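Local coordinates for penicillin-binding protein 2 (Pbp2) (Helicobacter pylori, PDB 5LP5) that binds the rod-shape protein MreC in the core cell wall synthesis complex and probably cross-links peptidoglycan as a penicillin-sensitive transpeptidase, at the interface of chains A and B. Residues are numbered along the deposited sequence; one frame, centred on the assembly and turned at random. Chains: chain A, Penicillin-binding protein 2 (Pbp2); chain B, Rod shape-determining protein (MreC).

Contact 1: the interface of chains A and B. Residues chain A 50-52, 69, 147, 149; chain B 220-221.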
ATOM      1  N   VAL A  50      -5.606  -1.026 -12.290  1.00 39.95           N
ATOM      2  CA  VAL A  50      -4.435  -0.242 -11.890  1.00 38.29           C
ATOM      3  C   VAL A  50      -3.665  -0.946 -10.786  1.00 34.94           C
ATOM      4  O   VAL A  50      -4.150  -1.022  -9.675  1.00 35.36           O
ATOM      5  CB  VAL A  50      -4.862   1.145 -11.346  1.00 38.57           C
ATOM      6  CG1 VAL A  50      -3.634   2.012 -11.120  1.00 38.11           C
ATOM      7  CG2 VAL A  50      -5.871   1.826 -12.264  1.00 37.66           C
ATOM      8  N   PRO A  51      -2.443  -1.408 -11.066  1.00 33.48           N
ATOM      9  CA  PRO A  51      -1.752  -2.218 -10.063  1.00 33.09           C
ATOM     10  C   PRO A  51      -1.250  -1.422  -8.891  1.00 31.70           C
ATOM     11  O   PRO A  51      -0.997  -0.250  -9.030  1.00 32.31           O
ATOM     12  CB  PRO A  51      -0.582  -2.824 -10.840  1.00 33.40           C
ATOM     13  CG  PRO A  51      -0.306  -1.837 -11.931  1.00 34.00           C
ATOM     14  CD  PRO A  51      -1.622  -1.192 -12.269  1.00 34.12           C
ATOM     15  N   THR A  52      -1.129  -2.073  -7.742  1.00 33.40           N
ATOM     16  CA  THR A  52      -0.709  -1.422  -6.501  1.00 33.14           C
ATOM     17  C   THR A  52       0.774  -1.138  -6.610  1.00 30.47           C
ATOM     18  O   THR A  52       1.524  -1.962  -7.131  1.00 29.71           O
ATOM     19  CB  THR A  52      -1.024  -2.319  -5.263  1.00 35.65           C
ATOM     20  OG1 THR A  52      -0.932  -1.552  -4.052  1.00 39.47           O
ATOM     21  CG2 THR A  52      -0.085  -3.530  -5.177  1.00 35.70           C
ATOM     22  N   LEU A  69      -3.737   0.225   3.264  1.00 41.37           N
ATOM     23  CA  LEU A  69      -5.095   0.272   2.785  1.00 36.91           C
ATOM     24  C   LEU A  69      -5.924   1.192   3.667  1.00 34.96           C
ATOM     25  O   LEU A  69      -6.083   0.976   4.854  1.00 31.03           O
ATOM     26  CB  LEU A  69      -5.668  -1.132   2.769  1.00 36.78           C
ATOM     27  CG  LEU A  69      -7.041  -1.301   2.175  1.00 37.98           C
ATOM     28  CD1 LEU A  69      -7.139  -0.629   0.814  1.00 38.83           C
ATOM     29  CD2 LEU A  69      -7.353  -2.791   2.063  1.00 37.94           C
ATOM     30  N   PRO A 147     -11.931   2.048  -1.101  1.00 38.15           N
ATOM     31  CA  PRO A 147     -10.562   1.723  -0.712  1.00 36.56           C
ATOM     32  C   PRO A 147      -9.522   2.446  -1.562  1.00 35.99           C
ATOM     33  O   PRO A 147      -9.620   2.462  -2.791  1.00 37.33           O
ATOM     34  CB  PRO A 147     -10.491   0.218  -0.952  1.00 36.13           C
ATOM     35  CG  PRO A 147     -11.440  -0.015  -2.067  1.00 37.44           C
ATOM     36  CD  PRO A 147     -12.544   0.988  -1.917  1.00 38.39           C
ATOM     37  N   ASP A 149      -5.026   3.526  -1.673  1.00 37.52           N
ATOM     38  CA  ASP A 149      -3.676   3.279  -1.191  1.00 41.21           C
ATOM     39  C   ASP A 149      -2.985   4.557  -0.723  1.00 40.86           C
ATOM     40  O   ASP A 149      -3.095   5.591  -1.348  1.00 46.93           O
ATOM     41  CB  ASP A 149      -2.823   2.629  -2.290  1.00 43.99           C
ATOM     42  CG  ASP A 149      -2.846   1.124  -2.225  1.00 48.76           C
ATOM     43  OD1 ASP A 149      -3.179   0.609  -1.126  1.00 53.64           O
ATOM     44  OD2 ASP A 149      -2.528   0.465  -3.256  1.00 54.12           O
TER
ATOM     45  N   TYR B 220      -6.142  -5.985  -6.578  1.00 35.29           N
ATOM     46  CA  TYR B 220      -4.871  -5.237  -6.556  1.00 36.11           C
ATOM     47  C   TYR B 220      -4.596  -4.405  -5.291  1.00 35.10           C
ATOM     48  O   TYR B 220      -3.587  -4.647  -4.593  1.00 34.65           O
ATOM     49  CB  TYR B 220      -4.727  -4.372  -7.790  1.00 36.62           C
ATOM     50  CG  TYR B 220      -5.105  -5.105  -9.061  1.00 37.79           C
ATOM     51  CD1 TYR B 220      -4.296  -6.101  -9.579  1.00 38.65           C
ATOM     52  CD2 TYR B 220      -6.295  -4.822  -9.713  1.00 38.03           C
ATOM     53  CE1 TYR B 220      -4.644  -6.769 -10.743  1.00 39.45           C
ATOM     54  CE2 TYR B 220      -6.652  -5.477 -10.878  1.00 38.63           C
ATOM     55  CZ  TYR B 220      -5.823  -6.445 -11.391  1.00 39.49           C
ATOM     56  OH  TYR B 220      -6.167  -7.089 -12.560  1.00 41.22           O
ATOM     57  N   THR B 221      -5.468  -3.442  -4.992  1.00 34.45           N
ATOM     58  CA  THR B 221      -5.278  -2.629  -3.777  1.00 35.15           C
ATOM     59  C   THR B 221      -5.910  -3.325  -2.552  1.00 34.53           C
ATOM     60  O   THR B 221      -5.659  -2.971  -1.401  1.00 33.28           O
ATOM     61  CB  THR B 221      -5.793  -1.183  -3.921  1.00 35.81           C
ATOM     62  OG1 THR B 221      -7.174  -1.104  -3.572  1.00 34.37           O
ATOM     63  CG2 THR B 221      -5.588  -0.672  -5.356  1.00 37.84           C
TER
HETATM   64  O   HOH W   1      -3.256  -1.833  -0.549  1.00  9.83           O

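Contact 2: the interface of chains A and B. Residues chain A 69, 71, 127, 134, 147; chain B 167-169, 181-183, 222.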
ATOM      1  N   LEU A  69      -3.737   0.225   3.264  1.00 41.37           N
ATOM      2  CA  LEU A  69      -5.095   0.272   2.785  1.00 36.91           C
ATOM      3  C   LEU A  69      -5.924   1.192   3.667  1.00 34.96           C
ATOM      4  O   LEU A  69      -6.083   0.976   4.854  1.00 31.03           O
ATOM      5  CB  LEU A  69      -5.668  -1.132   2.769  1.00 36.78           C
ATOM      6  CG  LEU A  69      -7.041  -1.301   2.175  1.00 37.98           C
ATOM      7  CD1 LEU A  69      -7.139  -0.629   0.814  1.00 38.83           C
ATOM      8  CD2 LEU A  69      -7.353  -2.791   2.063  1.00 37.94           C
ATOM      9  N   PHE A  71      -9.266   4.492   3.457  1.00 37.06           N
ATOM     10  CA  PHE A  71     -10.550   4.770   2.840  1.00 36.83           C
ATOM     11  C   PHE A  71     -10.698   6.208   2.372  1.00 37.52           C
ATOM     12  O   PHE A  71      -9.814   7.032   2.563  1.00 36.77           O
ATOM     13  CB  PHE A  71     -11.676   4.384   3.792  1.00 36.73           C
ATOM     14  CG  PHE A  71     -11.969   2.918   3.788  1.00 37.04           C
ATOM     15  CD1 PHE A  71     -12.770   2.361   2.807  1.00 37.52           C
ATOM     16  CD2 PHE A  71     -11.420   2.092   4.745  1.00 35.08           C
ATOM     17  CE1 PHE A  71     -13.029   1.009   2.798  1.00 36.47           C
ATOM     18  CE2 PHE A  71     -11.686   0.748   4.739  1.00 34.20           C
ATOM     19  CZ  PHE A  71     -12.486   0.202   3.769  1.00 34.61           C
ATOM     20  N   TYR A 127      -8.319   2.519   8.512  1.00 37.40           N
ATOM     21  CA  TYR A 127      -9.220   1.382   8.441  1.00 35.18           C
ATOM     22  C   TYR A 127     -10.029   1.340   9.733  1.00 34.67           C
ATOM     23  O   TYR A 127     -11.232   1.134   9.707  1.00 37.68           O
ATOM     24  CB  TYR A 127      -8.424   0.095   8.227  1.00 33.47           C
ATOM     25  CG  TYR A 127      -9.150  -1.002   7.497  1.00 33.80           C
ATOM     26  CD1 TYR A 127      -8.876  -1.271   6.176  1.00 34.25           C
ATOM     27  CD2 TYR A 127     -10.077  -1.802   8.148  1.00 35.66           C
ATOM     28  CE1 TYR A 127      -9.532  -2.283   5.500  1.00 36.10           C
ATOM     29  CE2 TYR A 127     -10.740  -2.821   7.490  1.00 36.05           C
ATOM     30  CZ  TYR A 127     -10.470  -3.053   6.162  1.00 36.50           C
ATOM     31  OH  TYR A 127     -11.130  -4.057   5.482  1.00 36.41           O
ATOM     32  N   TYR A 134     -18.492   2.298   8.227  1.00 26.57           N
ATOM     33  CA  TYR A 134     -18.799   1.704   6.928  1.00 27.49           C
ATOM     34  C   TYR A 134     -20.289   1.389   6.786  1.00 28.81           C
ATOM     35  O   TYR A 134     -20.911   1.775   5.826  1.00 30.24           O
ATOM     36  CB  TYR A 134     -17.959   0.472   6.640  1.00 26.98           C
ATOM     37  CG  TYR A 134     -18.254  -0.137   5.294  1.00 27.73           C
ATOM     38  CD1 TYR A 134     -17.556   0.250   4.177  1.00 28.11           C
ATOM     39  CD2 TYR A 134     -19.236  -1.106   5.132  1.00 28.87           C
ATOM     40  CE1 TYR A 134     -17.832  -0.297   2.924  1.00 27.99           C
ATOM     41  CE2 TYR A 134     -19.509  -1.645   3.889  1.00 28.71           C
ATOM     42  CZ  TYR A 134     -18.806  -1.231   2.804  1.00 28.21           C
ATOM     43  OH  TYR A 134     -19.084  -1.780   1.597  1.00 29.52           O
ATOM     44  N   PRO A 147     -11.931   2.048  -1.101  1.00 38.15           N
ATOM     45  CA  PRO A 147     -10.562   1.723  -0.712  1.00 36.56           C
ATOM     46  C   PRO A 147      -9.522   2.446  -1.562  1.00 35.99           C
ATOM     47  O   PRO A 147      -9.620   2.462  -2.791  1.00 37.33           O
ATOM     48  CB  PRO A 147     -10.491   0.218  -0.952  1.00 36.13           C
ATOM     49  CG  PRO A 147     -11.440  -0.015  -2.067  1.00 37.44           C
ATOM     50  CD  PRO A 147     -12.544   0.988  -1.917  1.00 38.39           C
TER
ATOM     51  N   LEU B 167      -9.337  -8.668   8.716  1.00 26.66           N
ATOM     52  CA  LEU B 167     -10.544  -7.845   8.736  1.00 26.20           C
ATOM     53  C   LEU B 167     -11.062  -7.541   7.341  1.00 26.09           C
ATOM     54  O   LEU B 167     -10.287  -7.398   6.397  1.00 26.43           O
ATOM     55  CB  LEU B 167     -10.248  -6.533   9.454  1.00 27.74           C
ATOM     56  CG  LEU B 167     -10.042  -6.668  10.986  1.00 28.86           C
ATOM     57  CD1 LEU B 167      -9.533  -5.371  11.613  1.00 28.88           C
ATOM     58  CD2 LEU B 167     -11.321  -7.188  11.693  1.00 29.00           C
ATOM     59  N   GLY B 168     -12.377  -7.464   7.214  1.00 25.81           N
ATOM     60  CA  GLY B 168     -13.016  -7.038   5.978  1.00 25.67           C
ATOM     61  C   GLY B 168     -14.423  -6.538   6.282  1.00 25.42           C
ATOM     62  O   GLY B 168     -14.822  -6.458   7.453  1.00 24.85           O
ATOM     63  N   PHE B 169     -15.170  -6.193   5.232  1.00 25.19           N
ATOM     64  CA  PHE B 169     -16.575  -5.798   5.397  1.00 25.24           C
ATOM     65  C   PHE B 169     -17.497  -6.589   4.507  1.00 25.08           C
ATOM     66  O   PHE B 169     -17.165  -6.879   3.352  1.00 25.38           O
ATOM     67  CB  PHE B 169     -16.782  -4.316   5.109  1.00 25.77           C
ATOM     68  CG  PHE B 169     -16.099  -3.403   6.085  1.00 26.02           C
ATOM     69  CD1 PHE B 169     -16.683  -3.129   7.316  1.00 25.06           C
ATOM     70  CD2 PHE B 169     -14.887  -2.803   5.767  1.00 26.15           C
ATOM     71  CE1 PHE B 169     -16.069  -2.282   8.209  1.00 24.73           C
ATOM     72  CE2 PHE B 169     -14.269  -1.968   6.668  1.00 26.20           C
ATOM     73  CZ  PHE B 169     -14.866  -1.701   7.888  1.00 25.48           C
ATOM     74  N   ASP B 181     -15.346  -8.010   1.598  1.00 30.77           N
ATOM     75  CA  ASP B 181     -14.654  -7.043   0.763  1.00 33.42           C
ATOM     76  C   ASP B 181     -13.578  -6.312   1.558  1.00 31.66           C
ATOM     77  O   ASP B 181     -13.582  -6.336   2.794  1.00 33.11           O
ATOM     78  CB  ASP B 181     -15.687  -6.037   0.231  1.00 37.06           C
ATOM     79  CG  ASP B 181     -16.027  -6.263  -1.215  1.00 39.90           C
ATOM     80  OD1 ASP B 181     -15.057  -6.480  -1.981  1.00 44.31           O
ATOM     81  OD2 ASP B 181     -17.238  -6.217  -1.571  1.00 41.72           O
ATOM     82  N   PHE B 182     -12.666  -5.691   0.816  1.00 29.99           N
ATOM     83  CA  PHE B 182     -11.685  -4.738   1.352  1.00 28.54           C
ATOM     84  C   PHE B 182     -10.618  -5.306   2.287  1.00 27.20           C
ATOM     85  O   PHE B 182     -10.190  -4.668   3.235  1.00 28.59           O
ATOM     86  CB  PHE B 182     -12.382  -3.541   1.990  1.00 28.37           C
ATOM     87  CG  PHE B 182     -13.483  -2.955   1.148  1.00 28.47           C
ATOM     88  CD1 PHE B 182     -13.295  -2.674  -0.209  1.00 28.91           C
ATOM     89  CD2 PHE B 182     -14.742  -2.771   1.704  1.00 27.41           C
ATOM     90  CE1 PHE B 182     -14.332  -2.166  -0.967  1.00 28.82           C
ATOM     91  CE2 PHE B 182     -15.778  -2.226   0.956  1.00 27.15           C
ATOM     92  CZ  PHE B 182     -15.573  -1.925  -0.382  1.00 28.05           C
ATOM     93  N   ILE B 183     -10.139  -6.486   1.950  1.00 26.06           N
ATOM     94  CA  ILE B 183      -9.089  -7.177   2.694  1.00 25.64           C
ATOM     95  C   ILE B 183      -7.704  -6.773   2.184  1.00 27.30           C
ATOM     96  O   ILE B 183      -7.479  -6.664   0.973  1.00 28.49           O
ATOM     97  CB  ILE B 183      -9.224  -8.688   2.493  1.00 24.26           C
ATOM     98  CG1 ILE B 183     -10.645  -9.148   2.806  1.00 24.02           C
ATOM     99  CG2 ILE B 183      -8.227  -9.458   3.321  1.00 24.38           C
ATOM    100  CD1 ILE B 183     -10.987 -10.532   2.276  1.00 23.77           C
ATOM    101  N   TYR B 222      -6.714  -4.336  -2.831  1.00 34.58           N
ATOM    102  CA  TYR B 222      -7.376  -5.125  -1.829  1.00 33.52           C
ATOM    103  C   TYR B 222      -7.848  -6.436  -2.472  1.00 34.07           C
ATOM    104  O   TYR B 222      -7.805  -6.592  -3.695  1.00 34.95           O
ATOM    105  CB  TYR B 222      -8.561  -4.334  -1.266  1.00 32.19           C
ATOM    106  CG  TYR B 222      -9.725  -4.186  -2.216  1.00 31.50           C
ATOM    107  CD1 TYR B 222     -10.836  -5.016  -2.116  1.00 30.40           C
ATOM    108  CD2 TYR B 222      -9.716  -3.217  -3.217  1.00 32.29           C
ATOM    109  CE1 TYR B 222     -11.917  -4.874  -2.967  1.00 30.21           C
ATOM    110  CE2 TYR B 222     -10.796  -3.062  -4.080  1.00 31.46           C
ATOM    111  CZ  TYR B 222     -11.882  -3.903  -3.959  1.00 30.58           C
ATOM    112  OH  TYR B 222     -12.933  -3.762  -4.819  1.00 30.45           O
TER

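Contact 1: the interface of chains A and B
The carboxylate of A:Asp149 is the flat group at the centre of this patch, where the PBP dimerisation domain of PBP2 meets the barrel core of MreC. From above its plane, 28° out of it, the hydroxyl OG1 of A:Thr52 gives OD2 a hydrogen bond of 2.7 Å. The other oxygen, OD1, takes a water at 2.5 Å, and that same water lies 2.8 Å from the backbone O of B:Thr221. In this patch the polar link between the chains therefore runs through the water; the carboxylate is the acceptor end of the bridge, and B:Thr221 sets carbon, not a polar atom, nearest its OD2. B:Thr221 crosses the acid obliquely, its CB 3.7 Å from OD2 of A:Asp149.

In A:Thr52, OG1 stands anti to the backbone N (chi1 -165°), which turns the hydroxyl toward A:Asp149 and probably helps fix the rotation of the carboxylate; the methyl CG2 takes the crowded position between the backbone N and the carbonyl carbon. CB of A:Thr52 lies 3.5 Å from the O of B:Tyr220. Threonine suits the place because one short side chain supplies both donor and carbon surface. CB of B:Tyr220 lies 3.9 Å from the O of A:Val50. The positive phi of B:Tyr220, 74°, probably helps turn the loop between strands 209-218 and 223-228 so that the carbonyls of B:Tyr220 and B:Thr221 both face PBP2. The methyl CD1 of A:Leu69 packs 3.5 Å from the O of B:Thr221, a carbon neighbour beside the water-bridged carbonyl.

Contact 2: the interface of chains A and B
Aromatic side chains of both proteins interlock in the dense part of this contact, around B:Phe182 and B:Phe169 of the MreC barrel core. The B:Phe182 ring is held from several sides: B:Asp181 CB covers the centre of one face, A:Phe71 CE1 sits over the rim of the other, and the A:Tyr134 ring meets its edge in plane. That edge contact brings CE1 of A:Tyr134 3.4 Å from CE2 of B:Phe182, the side chains crossing at about a right angle. A:Pro147 meets the opposite, CD1/CE1 edge, also crossing at about a right angle, with CD 3.7 Å from CE1 of B:Phe182. B:Tyr222 turns the CD2/CE2 edge of its ring to CG of A:Pro147, so the rigid, compact proline offers carbon surface to two aromatic rings without a flexible side chain to order.

A:Tyr134, with CG anti to the backbone N (chi1 -179°), slides past B:Phe169 in the opposite direction, laying its CB over that ring's face, 3.9 Å from the centroid, as a CH-pi contact. A:Tyr127 and A:Phe71 come toward B:Phe169 tip to tip, CE2 of A:Tyr127 reaching CE2 of B:Phe169 at 3.7 Å. The A:Tyr127 hydroxyl donates a 2.5 Å hydrogen bond from OH to the O of B:Phe182, standing 44° above the carbonyl plane. Tyrosine thus combines packing surface with a donor for a backbone acceptor, and A:Phe71 CE2 over one of its faces helps steady it.

The margins are looser. A:Leu69 CD2 touches CB of B:Tyr222 at 3.9 Å, and PBP2 covers little of B:Leu167.

In PBP2 the site joins strands 66-76 and 144-152 to the short helices 127-130 and 134-138; in MreC it is carried by strands 166-172 and 178-183, with B:Tyr222 just ahead of strand 223-228.

The C-alpha centres of contact 1 and contact 2 are about 11 Å apart, and both use A:Leu69 and A:Pro147, from strands 66-76 and 144-152. On MreC the neighbours B:Thr221 and B:Tyr222 pass from one contact to the next, so the patches form a continuous face. Contact 1 is the smaller and more polar, bridged by water; contact 2 hides more surface and is mainly aromatic. Together they could fix both position and orientation of MreC on PBP2, through the region assigned to the PBP dimerisation family. The assembly holds a second MreC copy, whose role these two contacts do not show.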